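Local coordinates for DNA mimic protein DMP12 (Neisseria meningitidis MC58, PDB 3W1O) that acts as a DNA mimic, binding the dimeric histone-like protein HU at its DNA-binding sites and partly preventing HU from binding DNA, at residues A[5-17]-A[107-119]. Residues are numbered along the deposited sequence; the frame is centred on the assembly and turned at random.
With MG (magnesium ion), chain C.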
ATOM      1  N   HIS A   5       8.237  -7.943 -11.585  1.00 42.56           N
ATOM      2  CA  HIS A   5       8.405  -6.955 -10.466  1.00 41.39           C
ATOM      3  C   HIS A   5       7.134  -6.835  -9.616  1.00 38.49           C
ATOM      4  O   HIS A   5       6.161  -6.252 -10.085  1.00 39.58           O
ATOM      5  CB  HIS A   5       8.824  -5.579 -11.003  1.00 42.13           C
ATOM      6  CG  HIS A   5      10.183  -5.148 -10.549  1.00 44.69           C
ATOM      7  ND1 HIS A   5      10.775  -3.983 -10.983  1.00 47.57           N
ATOM      8  CD2 HIS A   5      11.073  -5.736  -9.713  1.00 48.10           C
ATOM      9  CE1 HIS A   5      11.967  -3.861 -10.422  1.00 48.18           C
ATOM     10  NE2 HIS A   5      12.171  -4.909  -9.645  1.00 49.48           N
ATOM     11  N   ASN A   6       7.144  -7.390  -8.388  1.00 34.05           N
ATOM     12  CA  ASN A   6       5.927  -7.455  -7.553  1.00 28.40           C
ATOM     13  C   ASN A   6       5.338  -6.068  -7.307  1.00 25.27           C
ATOM     14  O   ASN A   6       6.054  -5.084  -7.325  1.00 25.28           O
ATOM     15  CB  ASN A   6       6.238  -8.108  -6.210  1.00 27.80           C
ATOM     16  CG  ASN A   6       6.468  -9.592  -6.326  1.00 30.62           C
ATOM     17  OD1 ASN A   6       5.686 -10.298  -6.945  1.00 31.01           O
ATOM     18  ND2 ASN A   6       7.522 -10.071  -5.694  1.00 31.24           N
ATOM     19  N   LEU A   7       4.046  -6.030  -7.053  1.00 21.70           N
ATOM     20  CA  LEU A   7       3.314  -4.833  -6.620  1.00 21.97           C
ATOM     21  C   LEU A   7       3.853  -4.373  -5.287  1.00 19.96           C
ATOM     22  O   LEU A   7       4.055  -5.195  -4.402  1.00 19.58           O
ATOM     23  CB  LEU A   7       1.822  -5.174  -6.475  1.00 20.22           C
ATOM     24  CG  LEU A   7       0.900  -4.232  -5.691  1.00 21.87           C
ATOM     25  CD1 LEU A   7       0.899  -2.845  -6.380  1.00 23.04           C
ATOM     26  CD2 LEU A   7      -0.463  -4.895  -5.712  1.00 22.88           C
ATOM     27  N   LEU A   8       4.088  -3.063  -5.152  1.00 20.04           N
ATOM     28  CA  LEU A   8       4.507  -2.540  -3.850  1.00 18.94           C
ATOM     29  C   LEU A   8       3.486  -1.565  -3.339  1.00 19.04           C
ATOM     30  O   LEU A   8       2.928  -0.767  -4.094  1.00 18.34           O
ATOM     31  CB  LEU A   8       5.873  -1.863  -3.921  1.00 19.61           C
ATOM     32  CG  LEU A   8       7.077  -2.693  -4.415  1.00 21.67           C
ATOM     33  CD1 LEU A   8       8.328  -1.823  -4.308  1.00 25.99           C
ATOM     34  CD2 LEU A   8       7.246  -4.008  -3.637  1.00 22.72           C
ATOM     35  N   ILE A   9       3.248  -1.619  -2.037  1.00 18.38           N
ATOM     36  CA  ILE A   9       2.527  -0.517  -1.372  1.00 16.99           C
ATOM     37  C   ILE A   9       3.517  -0.060  -0.328  1.00 17.81           C
ATOM     38  O   ILE A   9       3.956  -0.883   0.486  1.00 18.45           O
ATOM     39  CB  ILE A   9       1.263  -1.037  -0.716  1.00 15.83           C
ATOM     40  CG1 ILE A   9       0.292  -1.532  -1.820  1.00 16.30           C
ATOM     41  CG2 ILE A   9       0.660   0.049   0.239  1.00 17.05           C
ATOM     42  CD1 ILE A   9      -1.046  -2.110  -1.323  1.00 18.06           C
ATOM     43  N   PHE A  10       3.930   1.199  -0.355  1.00 15.95           N
ATOM     44  CA  PHE A  10       4.962   1.591   0.576  1.00 17.53           C
ATOM     45  C   PHE A  10       4.984   3.089   0.885  1.00 17.91           C
ATOM     46  O   PHE A  10       4.320   3.889   0.164  1.00 19.24           O
ATOM     47  CB  PHE A  10       6.351   1.171   0.032  1.00 16.52           C
ATOM     48  CG  PHE A  10       6.880   2.056  -1.088  1.00 18.82           C
ATOM     49  CD1 PHE A  10       7.739   3.129  -0.815  1.00 18.16           C
ATOM     50  CD2 PHE A  10       6.484   1.826  -2.404  1.00 20.23           C
ATOM     51  CE1 PHE A  10       8.184   4.000  -1.880  1.00 18.86           C
ATOM     52  CE2 PHE A  10       6.936   2.666  -3.442  1.00 21.02           C
ATOM     53  CZ  PHE A  10       7.803   3.745  -3.158  1.00 20.27           C
ATOM     54  N   CYS A  11       5.776   3.436   1.910  1.00 19.57           N
ATOM     55  CA  CYS A  11       6.233   4.820   2.086  1.00 20.47           C
ATOM     56  C   CYS A  11       7.700   4.746   2.411  1.00 21.08           C
ATOM     57  O   CYS A  11       8.240   3.662   2.662  1.00 20.57           O
ATOM     58  CB  CYS A  11       5.393   5.556   3.157  1.00 20.99           C
ATOM     59  SG  CYS A  11       5.595   4.859   4.807  1.00 22.18           S
ATOM     60  N   LEU A  12       8.396   5.876   2.293  1.00 20.86           N
ATOM     61  CA  LEU A  12       9.741   5.972   2.745  1.00 22.12           C
ATOM     62  C   LEU A  12       9.789   5.875   4.264  1.00 23.53           C
ATOM     63  O   LEU A  12       8.829   6.257   4.977  1.00 22.66           O
ATOM     64  CB  LEU A  12      10.336   7.296   2.331  1.00 22.25           C
ATOM     65  CG  LEU A  12      10.362   7.486   0.822  1.00 22.72           C
ATOM     66  CD1 LEU A  12      11.137   8.761   0.383  1.00 22.41           C
ATOM     67  CD2 LEU A  12      10.967   6.262   0.184  1.00 26.85           C
ATOM     68  N   LYS A  13      10.925   5.408   4.737  1.00 24.67           N
ATOM     69  CA  LYS A  13      11.242   5.470   6.152  1.00 26.86           C
ATOM     70  C   LYS A  13      11.444   6.891   6.661  1.00 28.20           C
ATOM     71  O   LYS A  13      11.817   7.776   5.907  1.00 27.76           O
ATOM     72  CB  LYS A  13      12.536   4.731   6.391  1.00 28.51           C
ATOM     73  CG  LYS A  13      12.318   3.266   6.517  1.00 30.40           C
ATOM     74  CD  LYS A  13      13.651   2.591   6.442  1.00 38.57           C
ATOM     75  CE  LYS A  13      13.639   1.304   7.172  1.00 41.30           C
ATOM     76  NZ  LYS A  13      15.088   0.969   7.355  1.00 42.76           N
ATOM     77  N   ASP A  14      11.239   7.042   7.961  1.00 29.53           N
ATOM     78  CA  ASP A  14      11.434   8.274   8.707  1.00 32.71           C
ATOM     79  C   ASP A  14      12.678   9.038   8.250  1.00 34.35           C
ATOM     80  O   ASP A  14      12.596  10.220   7.905  1.00 36.17           O
ATOM     81  CB  ASP A  14      11.493   7.959  10.208  1.00 33.32           C
ATOM     82  CG  ASP A  14      11.724   9.198  11.062  1.00 38.11           C
ATOM     83  OD1 ASP A  14      11.411  10.319  10.587  1.00 38.36           O
ATOM     84  OD2 ASP A  14      12.205   9.031  12.207  1.00 42.81           O
ATOM     85  N   ASN A  15      13.840   8.422   8.194  1.00 35.37           N
ATOM     86  CA  ASN A  15      14.932   9.375   7.903  1.00 38.08           C
ATOM     87  C   ASN A  15      15.517   9.264   6.500  1.00 37.63           C
ATOM     88  O   ASN A  15      16.703   9.431   6.281  1.00 38.76           O
ATOM     89  CB  ASN A  15      15.938   9.513   9.070  1.00 39.26           C
ATOM     90  CG  ASN A  15      15.444  10.524  10.180  1.00 42.29           C
ATOM     91  OD1 ASN A  15      15.039  11.663   9.893  1.00 46.16           O
ATOM     92  ND2 ASN A  15      15.512  10.098  11.446  1.00 45.33           N
ATOM     93  N   VAL A  16      14.616   8.999   5.557  1.00 36.15           N
ATOM     94  CA  VAL A  16      14.907   8.869   4.151  1.00 34.25           C
ATOM     95  C   VAL A  16      14.040   9.931   3.477  1.00 33.81           C
ATOM     96  O   VAL A  16      12.799   9.923   3.598  1.00 32.61           O
ATOM     97  CB  VAL A  16      14.479   7.475   3.608  1.00 34.24           C
ATOM     98  CG1 VAL A  16      14.667   7.413   2.113  1.00 34.48           C
ATOM     99  CG2 VAL A  16      15.264   6.344   4.280  1.00 35.20           C
ATOM    100  N   SER A  17      14.708  10.859   2.818  1.00 33.23           N
ATOM    101  CA  SER A  17      14.053  11.757   1.903  1.00 34.67           C
ATOM    102  C   SER A  17      14.793  11.608   0.576  1.00 32.86           C
ATOM    103  O   SER A  17      15.990  11.872   0.435  1.00 34.58           O
ATOM    104  CB  SER A  17      13.972  13.192   2.430  1.00 35.71           C
ATOM    105  OG  SER A  17      12.936  13.274   3.439  1.00 40.70           O
ATOM    106  N   TYR A 107       2.313   4.034   9.680  1.00 19.98           N
ATOM    107  CA  TYR A 107       3.624   4.608   9.709  1.00 20.68           C
ATOM    108  C   TYR A 107       3.586   5.941   8.939  1.00 20.34           C
ATOM    109  O   TYR A 107       4.269   6.923   9.308  1.00 21.52           O
ATOM    110  CB  TYR A 107       4.617   3.677   9.024  1.00 19.39           C
ATOM    111  CG  TYR A 107       6.061   4.071   9.144  1.00 20.32           C
ATOM    112  CD1 TYR A 107       6.913   3.447  10.044  1.00 22.05           C
ATOM    113  CD2 TYR A 107       6.603   5.065   8.312  1.00 22.20           C
ATOM    114  CE1 TYR A 107       8.286   3.788  10.139  1.00 22.62           C
ATOM    115  CE2 TYR A 107       7.946   5.433   8.441  1.00 21.93           C
ATOM    116  CZ  TYR A 107       8.773   4.792   9.310  1.00 22.88           C
ATOM    117  OH  TYR A 107      10.082   5.177   9.379  1.00 25.13           O
ATOM    118  N   ALA A 108       2.876   5.948   7.833  1.00 21.81           N
ATOM    119  CA  ALA A 108       2.860   7.129   6.949  1.00 21.88           C
ATOM    120  C   ALA A 108       2.120   8.236   7.664  1.00 23.46           C
ATOM    121  O   ALA A 108       2.480   9.394   7.526  1.00 24.53           O
ATOM    122  CB  ALA A 108       2.154   6.814   5.635  1.00 21.54           C
ATOM    123  N   ILE A 109       1.059   7.868   8.373  1.00 23.82           N
ATOM    124  CA  ILE A 109       0.350   8.865   9.203  1.00 24.95           C
ATOM    125  C   ILE A 109       1.297   9.414  10.232  1.00 25.34           C
ATOM    126  O   ILE A 109       1.465  10.642  10.336  1.00 24.52           O
ATOM    127  CB  ILE A 109      -0.903   8.328   9.881  1.00 24.30           C
ATOM    128  CG1 ILE A 109      -1.993   8.011   8.866  1.00 24.34           C
ATOM    129  CG2 ILE A 109      -1.453   9.349  10.896  1.00 26.27           C
ATOM    130  CD1 ILE A 109      -2.304   9.175   7.935  1.00 31.24           C
ATOM    131  N   LYS A 110       1.947   8.518  10.983  1.00 24.28           N
ATOM    132  CA  LYS A 110       2.825   8.953  12.054  1.00 26.48           C
ATOM    133  C   LYS A 110       4.027   9.761  11.586  1.00 26.55           C
ATOM    134  O   LYS A 110       4.498  10.661  12.298  1.00 25.95           O
ATOM    135  CB  LYS A 110       3.341   7.766  12.867  1.00 26.04           C
ATOM    136  CG  LYS A 110       4.243   8.167  14.085  1.00 32.31           C
ATOM    137  CD  LYS A 110       3.637   9.350  14.902  1.00 38.90           C
ATOM    138  CE  LYS A 110       4.331   9.556  16.265  1.00 44.81           C
ATOM    139  NZ  LYS A 110       5.581  10.389  16.168  1.00 45.26           N
ATOM    140  N   ASN A 111       4.533   9.453  10.402  1.00 24.80           N
ATOM    141  CA  ASN A 111       5.760  10.089   9.958  1.00 25.37           C
ATOM    142  C   ASN A 111       5.574  11.038   8.772  1.00 24.57           C
ATOM    143  O   ASN A 111       6.554  11.415   8.149  1.00 25.27           O
ATOM    144  CB  ASN A 111       6.819   9.004   9.663  1.00 24.97           C
ATOM    145  CG  ASN A 111       7.288   8.319  10.931  1.00 28.81           C
ATOM    146  OD1 ASN A 111       8.018   8.914  11.727  1.00 31.05           O
ATOM    147  ND2 ASN A 111       6.823   7.086  11.158  1.00 25.94           N
ATOM    148  N   GLU A 112       4.327  11.370   8.495  1.00 25.29           N
ATOM    149  CA  GLU A 112       3.899  12.360   7.500  1.00 27.12           C
ATOM    150  C   GLU A 112       4.468  12.044   6.116  1.00 26.63           C
ATOM    151  O   GLU A 112       5.205  12.841   5.535  1.00 26.41           O
ATOM    152  CB  GLU A 112       4.307  13.760   7.983  1.00 27.64           C
ATOM    153  CG  GLU A 112       3.510  14.175   9.237  1.00 34.47           C
ATOM    154  CD  GLU A 112       4.395  14.875  10.275  1.00 43.70           C
ATOM    155  OE1 GLU A 112       5.585  14.492  10.442  1.00 48.81           O
ATOM    156  OE2 GLU A 112       3.906  15.805  10.943  1.00 48.33           O
ATOM    157  N   LYS A 113       4.163  10.850   5.626  1.00 25.97           N
ATOM    158  CA  LYS A 113       4.728  10.374   4.340  1.00 25.74           C
ATOM    159  C   LYS A 113       3.556  10.148   3.376  1.00 25.40           C
ATOM    160  O   LYS A 113       2.422   9.820   3.771  1.00 26.35           O
ATOM    161  CB  LYS A 113       5.510   9.046   4.534  1.00 25.87           C
ATOM    162  CG  LYS A 113       6.691   9.033   5.541  1.00 25.77           C
ATOM    163  CD  LYS A 113       7.851   9.929   5.091  1.00 27.38           C
ATOM    164  CE  LYS A 113       9.083   9.749   5.945  1.00 32.85           C
ATOM    165  NZ  LYS A 113      10.345  10.147   5.207  1.00 34.98           N
ATOM    166  N   THR A 114       3.812  10.304   2.077  1.00 25.20           N
ATOM    167  CA  THR A 114       2.833   9.868   1.082  1.00 24.71           C
ATOM    168  C   THR A 114       3.002   8.369   0.927  1.00 21.05           C
ATOM    169  O   THR A 114       4.076   7.849   1.097  1.00 22.66           O
ATOM    170  CB  THR A 114       3.001  10.640  -0.257  1.00 26.90           C
ATOM    171  OG1 THR A 114       2.336  11.901  -0.089  1.00 29.59           O
ATOM    172  CG2 THR A 114       2.352   9.935  -1.432  1.00 26.06           C
ATOM    173  N   VAL A 115       1.903   7.700   0.718  1.00 19.86           N
ATOM    174  CA  VAL A 115       1.926   6.254   0.440  1.00 20.01           C
ATOM    175  C   VAL A 115       1.882   6.044  -1.059  1.00 18.60           C
ATOM    176  O   VAL A 115       1.068   6.658  -1.739  1.00 22.24           O
ATOM    177  CB  VAL A 115       0.767   5.578   1.155  1.00 18.80           C
ATOM    178  CG1 VAL A 115       0.555   4.158   0.659  1.00 19.74           C
ATOM    179  CG2 VAL A 115       1.085   5.524   2.658  1.00 17.66           C
ATOM    180  N   ILE A 116       2.752   5.193  -1.585  1.00 18.57           N
ATOM    181  CA  ILE A 116       2.747   4.885  -3.025  1.00 18.52           C
ATOM    182  C   ILE A 116       2.272   3.467  -3.281  1.00 18.55           C
ATOM    183  O   ILE A 116       2.645   2.537  -2.538  1.00 16.13           O
ATOM    184  CB  ILE A 116       4.179   5.014  -3.536  1.00 20.08           C
ATOM    185  CG1 ILE A 116       4.598   6.499  -3.379  1.00 24.36           C
ATOM    186  CG2 ILE A 116       4.297   4.527  -4.984  1.00 19.93           C
ATOM    187  CD1 ILE A 116       6.032   6.709  -3.573  1.00 29.20           C
ATOM    188  N   PHE A 117       1.430   3.306  -4.300  1.00 17.87           N
ATOM    189  CA  PHE A 117       1.197   1.969  -4.821  1.00 19.70           C
ATOM    190  C   PHE A 117       1.938   1.929  -6.151  1.00 18.97           C
ATOM    191  O   PHE A 117       1.687   2.769  -7.006  1.00 20.53           O
ATOM    192  CB  PHE A 117      -0.294   1.690  -5.091  1.00 19.30           C
ATOM    193  CG  PHE A 117      -1.217   1.782  -3.894  1.00 22.72           C
ATOM    194  CD1 PHE A 117      -0.746   1.922  -2.588  1.00 29.32           C
ATOM    195  CD2 PHE A 117      -2.575   1.678  -4.081  1.00 28.74           C
ATOM    196  CE1 PHE A 117      -1.654   2.012  -1.489  1.00 31.27           C
ATOM    197  CE2 PHE A 117      -3.481   1.759  -2.982  1.00 33.06           C
ATOM    198  CZ  PHE A 117      -2.998   1.925  -1.706  1.00 28.30           C
ATOM    199  N   HIS A 118       2.807   0.955  -6.340  1.00 18.87           N
ATOM    200  CA  HIS A 118       3.576   0.878  -7.617  1.00 19.47           C
ATOM    201  C   HIS A 118       3.532  -0.540  -8.186  1.00 20.29           C
ATOM    202  O   HIS A 118       3.742  -1.487  -7.450  1.00 19.68           O
ATOM    203  CB  HIS A 118       5.019   1.302  -7.421  1.00 18.54           C
ATOM    204  CG  HIS A 118       5.880   1.017  -8.623  1.00 21.51           C
ATOM    205  ND1 HIS A 118       5.902   1.843  -9.732  1.00 22.28           N
ATOM    206  CD2 HIS A 118       6.659  -0.056  -8.935  1.00 24.58           C
ATOM    207  CE1 HIS A 118       6.702   1.318 -10.654  1.00 25.21           C
ATOM    208  NE2 HIS A 118       7.172   0.166 -10.198  1.00 23.12           N
ATOM    209  N   PHE A 119       3.263  -0.672  -9.483  1.00 21.66           N
ATOM    210  CA  PHE A 119       3.264  -2.005 -10.106  1.00 23.84           C
ATOM    211  C   PHE A 119       3.702  -1.781 -11.545  1.00 26.10           C
ATOM    212  O   PHE A 119       3.423  -0.742 -12.184  1.00 25.15           O
ATOM    213  CB  PHE A 119       1.846  -2.580 -10.065  1.00 23.48           C
ATOM    214  CG  PHE A 119       1.739  -4.066 -10.287  1.00 24.61           C
ATOM    215  CD1 PHE A 119       2.828  -4.924 -10.120  1.00 25.68           C
ATOM    216  CD2 PHE A 119       0.504  -4.617 -10.591  1.00 29.26           C
ATOM    217  CE1 PHE A 119       2.673  -6.330 -10.269  1.00 28.35           C
ATOM    218  CE2 PHE A 119       0.338  -6.031 -10.738  1.00 29.08           C
ATOM    219  CZ  PHE A 119       1.428  -6.870 -10.582  1.00 25.79           C
ATOM    220  OXT PHE A 119       4.410  -2.651 -12.078  1.00 28.30           O
TER
HETATM  221 MG    MG C 800      10.624  12.387  10.558  1.00 52.01          MG
HETATM  222  O   HOH W   1       6.851   8.113   1.129  1.00 23.32           O
HETATM  223  O   HOH W   2       9.351  11.487   8.875  1.00 47.25           O
HETATM  224  O   HOH W   3       8.771  11.548  11.599  1.00 37.78           O
HETATM  225  O   HOH W   4       9.598  14.345  10.216  1.00 39.86           O
HETATM  226  O   HOH W   5      10.798  12.690  12.708  1.00 55.86           O
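F10 has its CG between the backbone N and the carbonyl carbon (chi1 76°), and its ring lies alongside I116, whose CB sits over one ring face 4.0 Å from the centroid, a CH-pi contact. Y107 has CG trans to its backbone N (chi1 -172°), which sends the phenol across to the turn K13–V16. Its OH receives the backbone N-H of D14 at the ring edge, in the ring plane, 2.6 Å from N to OH. The ND2 of N111 lies over the centre of one face of the same ring, while C11 SG approaches obliquely, 3.7 Å from Y107 CD2.

The K113 chain is bent at chi2 (-66°) and passes the L12 carbonyl to donate a hydrogen bond from K113 NZ to K13 O, 2.9 Å long. That ammonium stands above the carbonyl plane; V16 N, closing the type I turn, reaches the same oxygen from the opposite face. L12 O is buried with no clear hydrogen-bond donor in the model. One water joins L12 N to T114 O. Within the turn, D14 OD1 binds magnesium at 2.2 Å, and one of the metal's four waters donates to N111 OD1, tying the turn to the helix end, where the chain leaves the helix in a Schellman motif with E112 at positive phi.

The strands themselves run antiparallel, with L8–H118 and F10–I116 as hydrogen-bonded pairs flanking the non-hydrogen-bonded pair I9–F117. On the I9 face, I9 CG2 touches F117 CE1 at 3.5 Å. Past the last bridge, L7 CB lies over the F119 ring.

These are the two central strands of a four-stranded antiparallel sheet: 37-40 flanks 7-10, and 72-75 flanks 115-118, where D72 OD1 is hydrogen-bonded to H118 ND1. Helix 21-30 packs on the face bearing L8 and I116, and W64 meets F117 on the other.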